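Long-range contacts in fucoxanthin chlorophyll a/c-binding protein Lhcq3 (Chaetoceros gracilis, PDB 6L4U), which binds chlorophylls a and c1 together with carotenoids and probably harvests light as an antenna subunit of a diatom photosystem: residues X[55-60]-X[140-145]; X[65-70]-X[170-175]; X[92-97]-X[113-118]. All coordinates share one frame; numbering follows the deposited sequence.

Contact 1 (X[55-60]-X[140-145]). With KC1 (Chlorophyll c1), chain B.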
loop_
_atom_site.group_PDB
_atom_site.type_symbol
_atom_site.label_atom_id
_atom_site.label_comp_id
_atom_site.label_asym_id
_atom_site.label_seq_id
_atom_site.Cartn_x
_atom_site.Cartn_y
_atom_site.Cartn_z
ATOM N N SER X 55 26.426 -71.562 10.572
ATOM C CA SER X 55 27.872 -71.637 10.608
ATOM C C SER X 55 28.328 -72.222 11.939
ATOM O O SER X 55 27.540 -72.794 12.697
ATOM C CB SER X 55 28.466 -70.255 10.367
ATOM O OG SER X 55 27.869 -69.300 11.223
ATOM N N GLU X 56 29.624 -72.086 12.223
ATOM C CA GLU X 56 30.174 -72.529 13.497
ATOM C C GLU X 56 29.664 -71.686 14.657
ATOM O O GLU X 56 29.482 -72.213 15.760
ATOM C CB GLU X 56 31.705 -72.490 13.433
ATOM C CG GLU X 56 32.428 -73.017 14.667
ATOM C CD GLU X 56 32.240 -74.509 14.875
ATOM O OE1 GLU X 56 32.057 -75.238 13.876
ATOM O OE2 GLU X 56 32.267 -74.954 16.042
ATOM N N GLU X 57 29.388 -70.403 14.421
ATOM C CA GLU X 57 28.844 -69.550 15.467
ATOM C C GLU X 57 27.379 -69.837 15.753
ATOM O O GLU X 57 26.904 -69.520 16.847
ATOM C CB GLU X 57 29.005 -68.080 15.087
ATOM C CG GLU X 57 30.388 -67.702 14.616
ATOM C CD GLU X 57 30.524 -66.214 14.382
ATOM O OE1 GLU X 57 29.682 -65.452 14.900
ATOM O OE2 GLU X 57 31.475 -65.804 13.687
ATOM N N THR X 58 26.654 -70.422 14.800
ATOM C CA THR X 58 25.279 -70.823 15.063
ATOM C C THR X 58 25.227 -72.019 15.999
ATOM O O THR X 58 24.381 -72.068 16.897
ATOM C CB THR X 58 24.557 -71.147 13.757
ATOM O OG1 THR X 58 24.852 -70.139 12.786
ATOM C CG2 THR X 58 23.061 -71.184 13.981
ATOM N N LEU X 59 26.123 -72.987 15.793
ATOM C CA LEU X 59 26.192 -74.151 16.668
ATOM C C LEU X 59 26.626 -73.757 18.072
ATOM O O LEU X 59 26.124 -74.306 19.057
ATOM C CB LEU X 59 27.144 -75.187 16.077
ATOM C CG LEU X 59 27.450 -76.437 16.901
ATOM C CD1 LEU X 59 26.181 -77.214 17.190
ATOM C CD2 LEU X 59 28.454 -77.302 16.173
ATOM N N ALA X 60 27.540 -72.791 18.180
ATOM C CA ALA X 60 27.963 -72.297 19.484
ATOM C C ALA X 60 26.838 -71.574 20.210
ATOM O O ALA X 60 26.798 -71.574 21.443
ATOM C CB ALA X 60 29.167 -71.377 19.325
ATOM N N TYR X 140 30.767 -66.565 23.594
ATOM C CA TYR X 140 30.752 -68.003 23.368
ATOM C C TYR X 140 30.349 -68.356 21.946
ATOM O O TYR X 140 30.747 -69.414 21.451
ATOM C CB TYR X 140 29.821 -68.694 24.365
ATOM C CG TYR X 140 28.482 -68.028 24.563
ATOM C CD1 TYR X 140 28.237 -67.238 25.677
ATOM C CD2 TYR X 140 27.453 -68.211 23.652
ATOM C CE1 TYR X 140 27.009 -66.640 25.865
ATOM C CE2 TYR X 140 26.232 -67.610 23.824
ATOM C CZ TYR X 140 26.014 -66.832 24.931
ATOM O OH TYR X 140 24.788 -66.243 25.097
ATOM N N THR X 141 29.574 -67.492 21.281
ATOM C CA THR X 141 29.328 -67.640 19.854
ATOM C C THR X 141 30.595 -67.453 19.039
ATOM O O THR X 141 30.699 -68.006 17.941
ATOM C CB THR X 141 28.276 -66.635 19.386
ATOM O OG1 THR X 141 28.781 -65.305 19.554
ATOM C CG2 THR X 141 27.014 -66.785 20.194
ATOM N N LYS X 142 31.556 -66.689 19.548
ATOM C CA LYS X 142 32.847 -66.512 18.904
ATOM C C LYS X 142 33.936 -67.314 19.606
ATOM O O LYS X 142 35.095 -66.900 19.646
ATOM C CB LYS X 142 33.213 -65.031 18.851
ATOM C CG LYS X 142 32.131 -64.173 18.240
ATOM C CD LYS X 142 32.707 -62.955 17.556
ATOM C CE LYS X 142 31.686 -62.332 16.622
ATOM N NZ LYS X 142 32.078 -60.957 16.216
ATOM N N GLY X 143 33.571 -68.462 20.171
ATOM C CA GLY X 143 34.539 -69.357 20.765
ATOM C C GLY X 143 34.799 -69.161 22.239
ATOM O O GLY X 143 35.510 -69.976 22.835
ATOM N N GLY X 144 34.241 -68.124 22.853
ATOM C CA GLY X 144 34.533 -67.810 24.231
ATOM C C GLY X 144 33.845 -68.718 25.227
ATOM O O GLY X 144 33.275 -69.754 24.874
ATOM N N PRO X 145 33.881 -68.341 26.500
ATOM C CA PRO X 145 33.319 -69.203 27.539
ATOM C C PRO X 145 31.803 -69.132 27.601
ATOM O O PRO X 145 31.184 -68.098 27.344
ATOM C CB PRO X 145 33.944 -68.651 28.824
ATOM C CG PRO X 145 34.160 -67.213 28.530
ATOM C CD PRO X 145 34.501 -67.129 27.064
HETATM N NB KC1 B . 22.921 -61.504 22.378
HETATM N ND KC1 B . 24.775 -59.001 24.990
HETATM C C1A KC1 B . 26.924 -60.214 22.993
HETATM C C1B KC1 B . 23.394 -62.089 21.289
HETATM C C1C KC1 B . 21.026 -60.228 24.417
HETATM C C1D KC1 B . 24.383 -58.128 26.063
HETATM C C2A KC1 B . 27.924 -60.789 22.003
HETATM C C2B KC1 B . 22.396 -62.747 20.414
HETATM C C2C KC1 B . 19.919 -59.656 25.221
HETATM C C2D KC1 B . 25.450 -57.279 26.642
HETATM C C3A KC1 B . 27.326 -61.985 21.305
HETATM C C3B KC1 B . 21.151 -62.468 21.145
HETATM C C3C KC1 B . 20.624 -58.763 26.149
HETATM C C3D KC1 B . 26.571 -57.708 25.795
HETATM C C4A KC1 B . 25.874 -61.518 21.648
HETATM C C4B KC1 B . 21.601 -61.691 22.331
HETATM C C4C KC1 B . 22.039 -58.941 25.761
HETATM C C4D KC1 B . 26.102 -58.628 24.871
HETATM C CAA KC1 B . 29.419 -60.422 21.863
HETATM C CAB KC1 B . 19.776 -62.863 20.758
HETATM C CAC KC1 B . 20.067 -57.885 27.237
HETATM C CAD KC1 B . 28.006 -57.501 25.571
HETATM C CBA KC1 B . 29.729 -59.437 20.743
HETATM C CBB KC1 B . 18.801 -61.977 20.661
HETATM C CBC KC1 B . 19.691 -56.578 26.581
HETATM C CBD KC1 B . 28.394 -58.362 24.465
HETATM C CED KC1 B . 30.225 -55.962 22.072
HETATM C CGA KC1 B . 31.130 -59.688 20.257
HETATM C CGD KC1 B . 28.671 -57.404 23.350
HETATM C CHA KC1 B . 27.194 -59.161 24.058
HETATM C CHB KC1 B . 24.816 -62.109 20.989
HETATM C CHC KC1 B . 20.687 -61.184 23.360
HETATM C CHD KC1 B . 23.005 -58.140 26.524
HETATM C CMA KC1 B . 27.429 -62.036 19.785
HETATM C CMB KC1 B . 22.590 -63.499 19.129
HETATM C CMC KC1 B . 18.439 -59.908 25.126
HETATM C CMD KC1 B . 25.614 -56.239 27.712
HETATM N NA KC1 B . 25.729 -60.594 22.659
HETATM N NC KC1 B . 22.258 -59.794 24.735
HETATM O O1A KC1 B . 31.351 -60.558 19.438
HETATM O O1D KC1 B . 27.794 -57.067 22.579
HETATM O O2A KC1 B . 32.228 -58.888 20.767
HETATM O O2D KC1 B . 30.002 -56.871 23.146
HETATM O OBD KC1 B . 28.777 -56.686 26.187
HETATM MG MG KC1 B . 23.967 -60.409 23.755
#

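Contact 2 (X[65-70]-X[170-175]). With CLA (chlorophyll a), chain C.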
loop_
_atom_site.group_PDB
_atom_site.type_symbol
_atom_site.label_atom_id
_atom_site.label_comp_id
_atom_site.label_asym_id
_atom_site.label_seq_id
_atom_site.Cartn_x
_atom_site.Cartn_y
_atom_site.Cartn_z
ATOM N N SER X 65 22.483 -72.303 24.384
ATOM C CA SER X 65 21.051 -72.298 24.625
ATOM C C SER X 65 20.564 -73.633 25.161
ATOM O O SER X 65 19.623 -73.662 25.956
ATOM C CB SER X 65 20.297 -71.954 23.350
ATOM O OG SER X 65 18.919 -72.135 23.576
ATOM N N GLU X 66 21.172 -74.739 24.726
ATOM C CA GLU X 66 20.857 -76.036 25.317
ATOM C C GLU X 66 21.326 -76.102 26.760
ATOM O O GLU X 66 20.635 -76.655 27.621
ATOM C CB GLU X 66 21.498 -77.157 24.503
ATOM C CG GLU X 66 21.112 -78.553 24.959
ATOM C CD GLU X 66 21.905 -79.632 24.259
ATOM O OE1 GLU X 66 23.121 -79.443 24.063
ATOM O OE2 GLU X 66 21.313 -80.667 23.902
ATOM N N LEU X 67 22.496 -75.527 27.039
ATOM C CA LEU X 67 23.020 -75.510 28.396
ATOM C C LEU X 67 22.178 -74.625 29.305
ATOM O O LEU X 67 21.978 -74.949 30.478
ATOM C CB LEU X 67 24.471 -75.041 28.380
ATOM C CG LEU X 67 25.206 -75.074 29.713
ATOM C CD1 LEU X 67 25.402 -76.505 30.151
ATOM C CD2 LEU X 67 26.530 -74.355 29.600
ATOM N N LYS X 68 21.653 -73.520 28.778
ATOM C CA LYS X 68 20.828 -72.657 29.613
ATOM C C LYS X 68 19.407 -73.180 29.736
ATOM O O LYS X 68 18.776 -72.994 30.780
ATOM C CB LYS X 68 20.823 -71.229 29.080
ATOM C CG LYS X 68 20.405 -70.222 30.130
ATOM C CD LYS X 68 20.252 -68.849 29.556
ATOM C CE LYS X 68 21.593 -68.183 29.391
ATOM N NZ LYS X 68 21.432 -66.883 28.692
ATOM N N HIS X 69 18.884 -73.827 28.692
ATOM C CA HIS X 69 17.600 -74.508 28.821
ATOM C C HIS X 69 17.694 -75.670 29.792
ATOM O O HIS X 69 16.719 -75.983 30.480
ATOM C CB HIS X 69 17.118 -75.025 27.469
ATOM C CG HIS X 69 16.350 -74.027 26.663
ATOM N ND1 HIS X 69 16.950 -73.203 25.738
ATOM C CD2 HIS X 69 15.027 -73.748 26.611
ATOM C CE1 HIS X 69 16.034 -72.446 25.165
ATOM N NE2 HIS X 69 14.858 -72.754 25.678
ATOM N N GLY X 70 18.860 -76.314 29.855
ATOM C CA GLY X 70 19.040 -77.414 30.784
ATOM C C GLY X 70 19.067 -76.958 32.227
ATOM O O GLY X 70 18.362 -77.510 33.073
ATOM N N SER X 170 27.289 -84.943 31.931
ATOM C CA SER X 170 26.242 -85.171 32.908
ATOM C C SER X 170 25.435 -83.916 33.196
ATOM O O SER X 170 24.302 -84.027 33.668
ATOM C CB SER X 170 26.838 -85.717 34.201
ATOM O OG SER X 170 25.830 -85.888 35.176
ATOM N N GLU X 171 25.986 -82.728 32.932
ATOM C CA GLU X 171 25.175 -81.518 33.008
ATOM C C GLU X 171 24.168 -81.473 31.873
ATOM O O GLU X 171 22.990 -81.166 32.089
ATOM C CB GLU X 171 26.056 -80.267 32.980
ATOM C CG GLU X 171 25.251 -78.972 33.017
ATOM C CD GLU X 171 26.004 -77.778 33.574
ATOM O OE1 GLU X 171 27.115 -77.934 34.105
ATOM O OE2 GLU X 171 25.468 -76.659 33.488
ATOM N N LEU X 172 24.613 -81.799 30.659
ATOM C CA LEU X 172 23.729 -81.739 29.504
ATOM C C LEU X 172 22.693 -82.853 29.537
ATOM O O LEU X 172 21.518 -82.607 29.257
ATOM C CB LEU X 172 24.550 -81.794 28.218
ATOM C CG LEU X 172 25.278 -80.490 27.887
ATOM C CD1 LEU X 172 26.057 -80.612 26.597
ATOM C CD2 LEU X 172 24.297 -79.336 27.811
ATOM N N ASN X 173 23.104 -84.074 29.900
ATOM C CA ASN X 173 22.172 -85.200 29.932
ATOM C C ASN X 173 21.118 -85.023 31.017
ATOM O O ASN X 173 19.952 -85.379 30.816
ATOM C CB ASN X 173 22.926 -86.509 30.139
ATOM C CG ASN X 173 23.521 -87.045 28.861
ATOM O OD1 ASN X 173 22.858 -87.749 28.104
ATOM N ND2 ASN X 173 24.780 -86.719 28.613
ATOM N N ASN X 174 21.502 -84.475 32.170
ATOM C CA ASN X 174 20.500 -84.139 33.174
ATOM C C ASN X 174 19.692 -82.927 32.751
ATOM O O ASN X 174 18.544 -82.767 33.173
ATOM C CB ASN X 174 21.156 -83.903 34.532
ATOM C CG ASN X 174 21.664 -85.184 35.163
ATOM O OD1 ASN X 174 21.011 -85.765 36.031
ATOM N ND2 ASN X 174 22.830 -85.636 34.723
ATOM N N GLY X 175 20.269 -82.067 31.912
ATOM C CA GLY X 175 19.489 -80.994 31.331
ATOM C C GLY X 175 18.503 -81.495 30.295
ATOM O O GLY X 175 17.356 -81.045 30.257
HETATM MG MG CLA C . 26.661 -77.061 36.239
HETATM C CHA CLA C . 29.658 -75.335 36.273
HETATM C CHB CLA C . 28.430 -79.927 36.150
HETATM C CHC CLA C . 23.729 -78.686 36.689
HETATM C CHD CLA C . 24.942 -73.861 36.915
HETATM N NA CLA C . 28.673 -77.561 36.264
HETATM C C1A CLA C . 29.719 -76.831 36.179
HETATM C C2A CLA C . 31.034 -77.547 36.019
HETATM C C3A CLA C . 30.583 -78.976 35.912
HETATM C C4A CLA C . 29.128 -78.802 36.130
HETATM C CMA CLA C . 30.744 -79.324 34.443
HETATM C CAA CLA C . 31.817 -77.518 37.334
HETATM C CBA CLA C . 33.044 -78.423 37.349
HETATM C CGA CLA C . 33.495 -78.583 38.781
HETATM O O1A CLA C . 33.561 -79.683 39.301
HETATM O O2A CLA C . 33.857 -77.412 39.556
HETATM N NB CLA C . 26.158 -79.024 36.409
HETATM C C1B CLA C . 26.981 -80.052 36.314
HETATM C C2B CLA C . 26.339 -81.371 36.379
HETATM C C3B CLA C . 24.912 -81.023 36.540
HETATM C C4B CLA C . 24.929 -79.530 36.550
HETATM C CMB CLA C . 27.028 -82.692 36.287
HETATM C CAB CLA C . 23.756 -81.948 36.667
HETATM C CBB CLA C . 22.877 -81.862 37.647
HETATM N NC CLA C . 24.768 -76.394 36.704
HETATM C C1C CLA C . 23.718 -77.221 36.843
HETATM C C2C CLA C . 22.447 -76.537 37.184
HETATM C C3C CLA C . 22.816 -75.124 37.251
HETATM C C4C CLA C . 24.259 -75.160 36.932
HETATM C CMC CLA C . 21.087 -77.106 37.413
HETATM C CAC CLA C . 21.932 -73.948 37.559
HETATM C CBC CLA C . 21.998 -73.722 39.050
HETATM N ND CLA C . 27.079 -75.109 36.585
HETATM C C1D CLA C . 26.386 -73.871 36.741
HETATM C C2D CLA C . 27.220 -72.661 36.710
HETATM C C3D CLA C . 28.555 -73.280 36.514
HETATM C C4D CLA C . 28.375 -74.648 36.466
HETATM C CMD CLA C . 26.946 -71.196 36.819
HETATM C CAD CLA C . 30.002 -73.019 36.366
HETATM O OBD CLA C . 30.544 -71.869 36.364
HETATM C CBD CLA C . 30.720 -74.291 36.192
HETATM C CGD CLA C . 31.370 -74.273 34.842
HETATM O O1D CLA C . 32.341 -73.573 34.632
HETATM O O2D CLA C . 30.872 -75.110 33.767
HETATM C CED CLA C . 31.747 -75.483 32.705
HETATM C C1 CLA C . 33.920 -77.473 40.978
#

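Contact 3 (X[92-97]-X[113-118]). With KC1 (Chlorophyll c1), chain D.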
loop_
_atom_site.group_PDB
_atom_site.type_symbol
_atom_site.label_atom_id
_atom_site.label_comp_id
_atom_site.label_asym_id
_atom_site.label_seq_id
_atom_site.Cartn_x
_atom_site.Cartn_y
_atom_site.Cartn_z
ATOM N N MET X 92 7.260 -66.044 56.691
ATOM C CA MET X 92 6.538 -65.122 55.829
ATOM C C MET X 92 7.383 -64.822 54.601
ATOM O O MET X 92 8.566 -64.490 54.725
ATOM C CB MET X 92 6.222 -63.821 56.569
ATOM C CG MET X 92 5.309 -63.975 57.769
ATOM S SD MET X 92 3.644 -64.512 57.356
ATOM C CE MET X 92 2.995 -63.040 56.573
ATOM N N LEU X 93 6.784 -64.954 53.416
ATOM C CA LEU X 93 7.449 -64.474 52.210
ATOM C C LEU X 93 7.397 -62.957 52.131
ATOM O O LEU X 93 8.396 -62.312 51.793
ATOM C CB LEU X 93 6.813 -65.095 50.968
ATOM C CG LEU X 93 7.277 -64.529 49.625
ATOM C CD1 LEU X 93 8.623 -65.093 49.239
ATOM C CD2 LEU X 93 6.261 -64.798 48.542
ATOM N N SER X 94 6.246 -62.374 52.449
ATOM C CA SER X 94 6.091 -60.928 52.471
ATOM C C SER X 94 5.320 -60.514 53.715
ATOM O O SER X 94 5.168 -61.307 54.649
ATOM C CB SER X 94 5.378 -60.436 51.213
ATOM O OG SER X 94 4.028 -60.856 51.197
ATOM N N SER X 95 4.846 -59.268 53.742
ATOM C CA SER X 95 4.063 -58.788 54.873
ATOM C C SER X 95 2.710 -59.476 54.979
ATOM O O SER X 95 2.198 -59.639 56.092
ATOM C CB SER X 95 3.865 -57.277 54.766
ATOM O OG SER X 95 5.050 -56.582 55.113
ATOM N N ASP X 96 2.123 -59.891 53.856
ATOM C CA ASP X 96 0.806 -60.500 53.865
ATOM C C ASP X 96 0.747 -61.874 53.214
ATOM O O ASP X 96 -0.315 -62.505 53.247
ATOM C CB ASP X 96 -0.210 -59.580 53.171
ATOM C CG ASP X 96 -0.443 -58.293 53.933
ATOM O OD1 ASP X 96 -0.271 -58.291 55.170
ATOM O OD2 ASP X 96 -0.803 -57.282 53.295
ATOM N N VAL X 97 1.836 -62.357 52.624
ATOM C CA VAL X 97 1.861 -63.656 51.964
ATOM C C VAL X 97 2.881 -64.528 52.678
ATOM O O VAL X 97 4.079 -64.222 52.682
ATOM C CB VAL X 97 2.191 -63.533 50.468
ATOM C CG1 VAL X 97 2.392 -64.909 49.852
ATOM C CG2 VAL X 97 1.094 -62.779 49.744
ATOM N N ALA X 113 0.492 -65.714 43.141
ATOM C CA ALA X 113 0.293 -65.098 44.443
ATOM C C ALA X 113 1.591 -64.596 45.057
ATOM O O ALA X 113 1.579 -64.091 46.183
ATOM C CB ALA X 113 -0.402 -66.075 45.391
ATOM N N VAL X 114 2.704 -64.736 44.351
ATOM C CA VAL X 114 3.936 -64.031 44.720
ATOM C C VAL X 114 3.717 -62.536 44.517
ATOM O O VAL X 114 3.085 -62.147 43.519
ATOM C CB VAL X 114 5.107 -64.549 43.877
ATOM C CG1 VAL X 114 6.382 -63.760 44.117
ATOM C CG2 VAL X 114 5.342 -66.019 44.160
ATOM N N PRO X 115 4.145 -61.675 45.448
ATOM C CA PRO X 115 3.918 -60.232 45.288
ATOM C C PRO X 115 4.658 -59.653 44.092
ATOM O O PRO X 115 5.644 -60.213 43.608
ATOM C CB PRO X 115 4.449 -59.643 46.598
ATOM C CG PRO X 115 4.376 -60.746 47.569
ATOM C CD PRO X 115 4.602 -62.008 46.806
ATOM N N ASP X 116 4.154 -58.512 43.615
ATOM C CA ASP X 116 4.727 -57.873 42.435
ATOM C C ASP X 116 6.104 -57.300 42.719
ATOM O O ASP X 116 6.914 -57.154 41.797
ATOM C CB ASP X 116 3.787 -56.784 41.926
ATOM C CG ASP X 116 2.465 -57.342 41.456
ATOM O OD1 ASP X 116 1.635 -56.566 40.944
ATOM O OD2 ASP X 116 2.257 -58.563 41.596
ATOM N N ALA X 117 6.393 -56.978 43.981
ATOM C CA ALA X 117 7.752 -56.630 44.365
ATOM C C ALA X 117 8.627 -57.862 44.536
ATOM O O ALA X 117 9.850 -57.731 44.620
ATOM C CB ALA X 117 7.740 -55.813 45.655
ATOM N N GLY X 118 8.031 -59.047 44.594
ATOM C CA GLY X 118 8.794 -60.270 44.713
ATOM C C GLY X 118 9.311 -60.744 43.375
ATOM O O GLY X 118 10.454 -61.193 43.268
HETATM N NB KC1 D . 15.620 -58.494 49.602
HETATM N ND KC1 D . 12.674 -60.816 48.076
HETATM C C1A KC1 D . 11.483 -58.765 50.222
HETATM C C1B KC1 D . 15.568 -57.593 50.575
HETATM C C1C KC1 D . 16.598 -60.485 47.482
HETATM C C1D KC1 D . 12.538 -61.851 47.093
HETATM C C2A KC1 D . 10.822 -57.824 51.213
HETATM C C2B KC1 D . 16.871 -57.000 50.970
HETATM C C2C KC1 D . 17.305 -61.383 46.541
HETATM C C2D KC1 D . 11.155 -62.324 46.843
HETATM C C3A KC1 D . 12.003 -57.034 51.739
HETATM C C3B KC1 D . 17.797 -57.700 50.054
HETATM C C3C KC1 D . 16.219 -62.225 46.014
HETATM C C3D KC1 D . 10.421 -61.449 47.793
HETATM C C4A KC1 D . 13.094 -57.679 50.957
HETATM C C4B KC1 D . 16.906 -58.593 49.266
HETATM C C4C KC1 D . 15.026 -61.708 46.729
HETATM C C4D KC1 D . 11.349 -60.646 48.436
HETATM C CAA KC1 D . 10.211 -58.472 52.449
HETATM C CAB KC1 D . 19.271 -57.570 49.946
HETATM C CAC KC1 D . 16.303 -63.347 45.012
HETATM C CAD KC1 D . 9.084 -61.107 48.330
HETATM C CBA KC1 D . 8.699 -58.266 52.524
HETATM C CBB KC1 D . 20.067 -58.607 50.143
HETATM C CBC KC1 D . 16.324 -62.713 43.646
HETATM C CBD KC1 D . 9.230 -60.028 49.326
HETATM C CED KC1 D . 6.484 -57.386 48.809
HETATM C CGA KC1 D . 8.288 -56.820 52.672
HETATM C CGD KC1 D . 8.520 -58.824 48.787
HETATM C CHA KC1 D . 10.692 -59.749 49.401
HETATM C CHB KC1 D . 14.308 -57.195 51.203
HETATM C CHC KC1 D . 17.395 -59.488 48.210
HETATM C CHD KC1 D . 13.735 -62.354 46.424
HETATM C CMA KC1 D . 11.893 -55.579 51.306
HETATM C CMB KC1 D . 17.165 -55.970 52.023
HETATM C CMC KC1 D . 18.772 -61.416 46.209
HETATM C CMD KC1 D . 10.495 -63.345 45.961
HETATM N NA KC1 D . 12.754 -58.640 50.096
HETATM N NC KC1 D . 15.272 -60.682 47.581
HETATM O O1A KC1 D . 7.182 -56.465 52.304
HETATM O O1D KC1 D . 9.125 -57.969 48.165
HETATM O O2A KC1 D . 9.175 -55.826 53.250
HETATM O O2D KC1 D . 7.101 -58.651 49.024
HETATM O OBD KC1 D . 7.977 -61.645 47.966
HETATM MG MG KC1 D . 14.130 -59.765 49.030
#

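Contact 1 (X[55-60]-X[140-145])
Glu57 has CG anti to its carbonyl carbon (chi1 -49°), which lays Glu57 CG over Thr141 O at 3.4 Å. Thr141 has OG1 in the crowded position between backbone N and carbonyl carbon (chi1 64°), and Thr141 OG1 lies there 3.5 Å from methyl carbon CMA of the chlorophyll c1 KC1. The contact joins the start of helix 56-85, in the chlorophyll a/b-binding fold, to the loop between helices 116-134 and 161-190. Ser55 is the N-cap of helix 56-85, and its backbone N donates to Thr58 OG1.

No hydrogen bond crosses between the segments. Carbon atoms of the helix lie against loop carbonyls instead. Glu57 CB sits 3.3 Å from Thr141 O, and Glu57 CA makes a CA-H...O contact with the same oxygen at 3.5 Å. One turn on, Ala60 CB meets Tyr140 O at 3.3 Å and Thr141 CA at 3.8 Å. The Tyr140 ring reaches past Ala60 to Trp61 and Ala64, and its OH is hydrogen-bonded to Glu134 OE1. Glu57 and Lys142 cross obliquely. Their charged ends, OE1 and NZ, stay 5.3 Å apart, so any attraction is probably modest. An alanine at Glu57 would probably loosen the cover over Thr141 O, because CG and the carboxylate beside Lys142 would be lost. At the pigment, Lys142 NZ gives KC1 O1A a weak hydrogen bond of 3.3 Å.

Contact 2 (X[65-70]-X[170-175])
This is the crossing of helices 56-85 and 161-190, the central helix pair of the light-harvesting chlorophyll-protein fold. The segment axes approach to 8.7 Å at an angle of 63°. The backbones come closest at Gly70 and Gly175, whose CA atoms are 3.6 Å apart. A CB on Gly175 would clash with Gly70 CA, so this close approach depends on the absence of side chains.

Beside the glycines, Leu67 extends with CG anti to the backbone N (chi1 -175°). Its CD1 meets Leu172 CD2 at 3.8 Å, tip to tip. The same CD1 lies 3.3 Å from Glu171 OE2, where the two side chains cross at about a right angle. The Glu66 carboxylate passes across the end of Leu172.

Glu171 OE1 is the magnesium ligand of a chlorophyll a, at 2.4 Å. Glu171 OE2, 3.0 Å from the same magnesium, forms a salt bridge with Arg71 of the other helix. Glu66 OE2 binds the magnesium of another chlorophyll a, and its side chain touches Arg176. His69 NE2 is the ligand of a third. His69 ND1 donates to Ser65 O at 2.7 Å, with that oxygen in the ring plane, which, with the NE2-magnesium bond, helps to fix the ring's rotation. Ser65 O also accepts from His69 N.

The buried carboxylate of Glu171 thus lies between a metal and a guanidinium. This would probably keep it ionised and compensate its charge, linking pigment binding to helix packing.

Contact 3 (X[92-97]-X[113-118])
This is a loop-to-loop packing contact at the edge of a chlorophyll c1 site. It joins the loop between helices 56-85 and 99-103 to the residues leading into helix 116-134 of the light-harvesting fold. Segment 92-97 is folded back on itself by an ST motif. Ser94 OG takes the crowded position between backbone N and carbonyl carbon (chi1 68°) and accepts from Val97 N at 3.0 Å. Ser94 N donates in return to Val97 O at 2.9 Å.

Pro115 is the main partner from the other segment, and three side chains meet its ring. Leu93 has CG anti to the backbone N (chi1 172°), and its CD2 touches Pro115 CD at 3.7 Å, the two groups crossing obliquely. Ser94 OG lies 3.6 Å from Pro115 CG. Val97 CG2 is more distant from the ring and also packs on Ala113 O, at 3.8 Å. No hydrogen bond links the segments; carbon packs on carbon and on two oxygens. Leu102 of helix 99-103 touches Leu93, Val97 and Ala113 and so borders both segments.

The pigment's ketone oxygen OBD lies near side chains of both segments, 3.4 Å from Leu93 CG and 3.6 Å from Pro115 CD. Ser94 CB and Ala117 CB approach its ester group. A CB at Gly118 would clash with OBD. Gly118 N donates to Pro115 O at 2.8 Å.

Overall arrangement
Contacts 1 and 2 both use helix 56-85. Their centres are about 17 Å apart and their nearest atoms about 5 Å apart, without touching. Their segments alternate along the chain, so the two contacts cross. Contact 2 is the most central and joins helix 56-85 to helix 161-190. Contact 3 lies on the other side of the chain's centre from contact 1, with centres about 40 Å apart. It is about 31 Å from contact 2, centre to centre. Its segments are nested inside the loops closed by both other contacts. Each contact borders a chlorophyll, so pigment sites occur both at the helix crossing and at the outlying loops, consistent with an antenna role.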